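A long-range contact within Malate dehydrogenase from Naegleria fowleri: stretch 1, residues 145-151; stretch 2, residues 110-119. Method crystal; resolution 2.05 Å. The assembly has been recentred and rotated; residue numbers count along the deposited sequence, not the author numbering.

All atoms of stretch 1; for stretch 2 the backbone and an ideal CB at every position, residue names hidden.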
# COMPACT_ATOMS: atom_id res chain seq x y z
N GLY A 145 -8.64 -4.67 14.47
CA GLY A 145 -8.98 -4.77 13.06
C GLY A 145 -7.77 -4.63 12.16
O GLY A 145 -7.69 -5.25 11.09
N VAL A 146 -6.83 -3.77 12.55
CA VAL A 146 -5.61 -3.63 11.77
C VAL A 146 -4.86 -4.96 11.74
O VAL A 146 -4.35 -5.38 10.70
CB VAL A 146 -4.74 -2.49 12.35
CG1 VAL A 146 -3.38 -2.43 11.64
CG2 VAL A 146 -5.47 -1.16 12.19
N LYS A 147 -4.75 -5.61 12.89
CA LYS A 147 -4.05 -6.89 12.93
C LYS A 147 -4.76 -7.91 12.04
O LYS A 147 -4.12 -8.62 11.26
CB LYS A 147 -3.94 -7.38 14.37
CG LYS A 147 -3.28 -8.74 14.49
CD LYS A 147 -3.17 -9.17 15.93
CE LYS A 147 -2.55 -10.54 16.03
NZ LYS A 147 -3.38 -11.58 15.34
N MET A 148 -6.08 -7.94 12.11
CA MET A 148 -6.86 -8.86 11.29
C MET A 148 -6.56 -8.65 9.80
O MET A 148 -6.33 -9.62 9.07
CB MET A 148 -8.34 -8.67 11.57
CG MET A 148 -8.79 -9.33 12.85
SD MET A 148 -10.55 -9.14 13.10
CE MET A 148 -10.58 -7.86 14.34
N GLU A 149 -6.55 -7.40 9.35
CA GLU A 149 -6.31 -7.15 7.93
C GLU A 149 -4.90 -7.57 7.54
O GLU A 149 -4.70 -8.17 6.47
CB GLU A 149 -6.54 -5.68 7.59
CG GLU A 149 -8.00 -5.27 7.59
CD GLU A 149 -8.32 -4.20 6.53
OE1 GLU A 149 -8.43 -3.01 6.92
OE2 GLU A 149 -8.41 -4.53 5.31
N LEU A 150 -3.92 -7.29 8.39
CA LEU A 150 -2.55 -7.68 8.10
C LEU A 150 -2.39 -9.20 8.08
O LEU A 150 -1.70 -9.74 7.21
CB LEU A 150 -1.62 -7.07 9.14
CG LEU A 150 -1.21 -5.62 8.93
CD1 LEU A 150 -0.46 -5.12 10.17
CD2 LEU A 150 -0.36 -5.50 7.69
N ASP A 151 -2.98 -9.90 9.06
CA ASP A 151 -2.97 -11.37 9.01
C ASP A 151 -3.54 -11.88 7.70
O ASP A 151 -2.97 -12.77 7.07
CB ASP A 151 -3.75 -11.95 10.19
CG ASP A 151 -3.02 -11.78 11.50
OD1 ASP A 151 -1.76 -11.74 11.48
OD2 ASP A 151 -3.70 -11.67 12.55
N UNK A 110 -0.74 4.81 8.40
CA UNK A 110 -0.43 3.43 8.78
C UNK A 110 -1.12 2.42 7.87
O UNK A 110 -0.53 1.40 7.50
CB UNK A 110 -0.84 3.18 10.23
N UNK A 111 -2.37 2.69 7.50
CA UNK A 111 -3.12 1.75 6.65
C UNK A 111 -2.37 1.42 5.36
O UNK A 111 -2.43 0.28 4.88
CB UNK A 111 -4.49 2.33 6.31
N UNK A 112 -1.64 2.39 4.80
CA UNK A 112 -0.81 2.11 3.63
C UNK A 112 0.58 1.62 4.01
O UNK A 112 1.15 0.77 3.31
CB UNK A 112 -0.69 3.36 2.76
N UNK A 113 1.14 2.12 5.12
CA UNK A 113 2.52 1.79 5.48
C UNK A 113 2.69 0.31 5.84
O UNK A 113 3.66 -0.34 5.43
CB UNK A 113 2.97 2.66 6.65
N UNK A 114 1.82 -0.22 6.69
CA UNK A 114 2.14 -1.49 7.32
C UNK A 114 2.20 -2.62 6.29
O UNK A 114 3.06 -3.50 6.38
CB UNK A 114 1.11 -1.82 8.40
N UNK A 115 1.31 -2.58 5.27
CA UNK A 115 1.33 -3.63 4.25
C UNK A 115 2.60 -3.57 3.41
O UNK A 115 3.09 -4.61 2.95
CB UNK A 115 0.10 -3.51 3.34
N UNK A 116 3.17 -2.38 3.22
CA UNK A 116 4.41 -2.23 2.47
C UNK A 116 5.63 -2.41 3.37
O UNK A 116 6.77 -2.34 2.90
CB UNK A 116 4.45 -0.86 1.79
N UNK A 117 5.41 -2.66 4.65
CA UNK A 117 6.42 -3.29 5.49
C UNK A 117 6.26 -4.81 5.45
O UNK A 117 7.22 -5.55 5.18
CB UNK A 117 6.32 -2.78 6.93
N UNK A 118 5.04 -5.30 5.67
CA UNK A 118 4.83 -6.74 5.78
C UNK A 118 5.19 -7.45 4.48
O UNK A 118 5.58 -8.62 4.51
CB UNK A 118 3.38 -7.04 6.16
N UNK A 119 5.08 -6.76 3.34
CA UNK A 119 5.36 -7.41 2.06
C UNK A 119 6.84 -7.57 1.80
O UNK A 119 7.21 -8.19 0.80
CB UNK A 119 4.73 -6.62 0.92

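Stretch 1 is a helix that offers Val146, Glu149 and Leu150 to its neighbour, while Lys147 and Asp151 point away and pair in a salt bridge of their own (Lys147 NZ to Asp151 OD2, 2.8 Å). The helix of stretch 2 runs at 38° to it, with the axes 10.7 Å apart at their closest, so side chains must fill the space between.

Position 110 points its CB toward stretch 1, but the ideal CB finds nothing within 5.5 Å. Small or medium apolar groups would both be reasonable; the residue is Ala110, whose methyl makes no contact with stretch 1.

At position 111 CA-to-CB lies sideways, and the carboxylate of Glu149 is the polar feature within a side chain's reach. A donor of moderate length, such as an amide or a basic group, would suit. Asn111, with chi1 t, brings ND2 to 4.3 Å from Glu149 OE1, too far for a direct hydrogen bond. Water 1 fills the gap, accepting from Asn111 ND2 at 2.9 Å and donating to Glu149 OE1 at 2.6 Å.

Positions 112 and 113 are out of reach, and stretch 1 says little about them. They are Ser112 and Leu113.

Position 114 faces stretch 1, its ideal CB 4.0 Å from Leu150 CD2, with Val146 also nearby. Such a setting favours an aliphatic chain: leucine, isoleucine, valine or methionine. Leu114 serves, its CB 4.1 Å from Leu150 CD2 and its CD1 3.8 Å from Val146 CG1, thus touching two successive turns of the other helix.

Position 115 sets off sideways, yet Leu150 CD2 is 4.8 Å from its ideal CB and the backbone of Glu149 lies beyond. A long apolar or aromatic side chain could turn back to cover both. Phe115, at chi1 m, does so: Leu150 CD2 sits over one face, 3.8 Å from the ring centroid and 10° off the normal, a CH-pi contact. Phe115 CZ reaches 3.5 Å from Glu149 O and 3.9 Å from Glu149 CB.

Position 116 is out of reach, so stretch 1 sets no preference; it is Arg116, whose guanidinium bonds elsewhere in the structure. Position 117 points sideways with no neighbour near its ideal CB, and Ile117 makes no contact with stretch 1.

Position 118 again points toward stretch 1, its ideal CB 4.3 Å from Leu150 CD2. A small apolar group can already touch that methyl, as Ala118 does.

Position 119 lies beyond the helix and out of reach. It is Asn119, whose backbone N bonds to Phe115 O at 3.0 Å.

Stretch 2 (110-119) ANSLLFRIAN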
# COMPACT_ATOMS: atom_id res chain seq x y z
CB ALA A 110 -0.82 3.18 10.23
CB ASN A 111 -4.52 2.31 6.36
CG ASN A 111 -5.33 1.43 5.40
OD1 ASN A 111 -5.46 1.75 4.21
ND2 ASN A 111 -5.92 0.36 5.91
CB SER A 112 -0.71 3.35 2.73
OG SER A 112 -1.95 3.61 2.10
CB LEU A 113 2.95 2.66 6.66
CG LEU A 113 4.37 2.38 7.11
CD1 LEU A 113 5.31 3.20 6.24
CD2 LEU A 113 4.52 2.76 8.57
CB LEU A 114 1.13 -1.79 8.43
CG LEU A 114 1.14 -0.76 9.58
CD1 LEU A 114 0.01 -1.08 10.56
CD2 LEU A 114 2.49 -0.68 10.30
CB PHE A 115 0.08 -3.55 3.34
CG PHE A 115 -1.18 -4.10 3.97
CD1 PHE A 115 -1.63 -5.37 3.66
CD2 PHE A 115 -1.90 -3.35 4.89
CE1 PHE A 115 -2.78 -5.89 4.24
CE2 PHE A 115 -3.03 -3.85 5.49
CZ PHE A 115 -3.48 -5.13 5.16
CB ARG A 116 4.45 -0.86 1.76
CG ARG A 116 3.33 -0.74 0.72
CD ARG A 116 3.29 0.61 0.04
NE ARG A 116 4.44 0.76 -0.84
CZ ARG A 116 4.76 1.88 -1.48
NH1 ARG A 116 4.01 2.96 -1.33
NH2 ARG A 116 5.83 1.91 -2.26
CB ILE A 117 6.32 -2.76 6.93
CG1 ILE A 117 6.66 -1.26 6.98
CG2 ILE A 117 7.28 -3.50 7.86
CD1 ILE A 117 6.32 -0.68 8.33
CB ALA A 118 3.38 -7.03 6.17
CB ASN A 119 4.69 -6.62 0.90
CG ASN A 119 5.31 -5.23 0.67
OD1 ASN A 119 6.10 -4.77 1.48
ND2 ASN A 119 4.90 -4.55 -0.42
O HOH W 1 -8.07 -1.32 4.98
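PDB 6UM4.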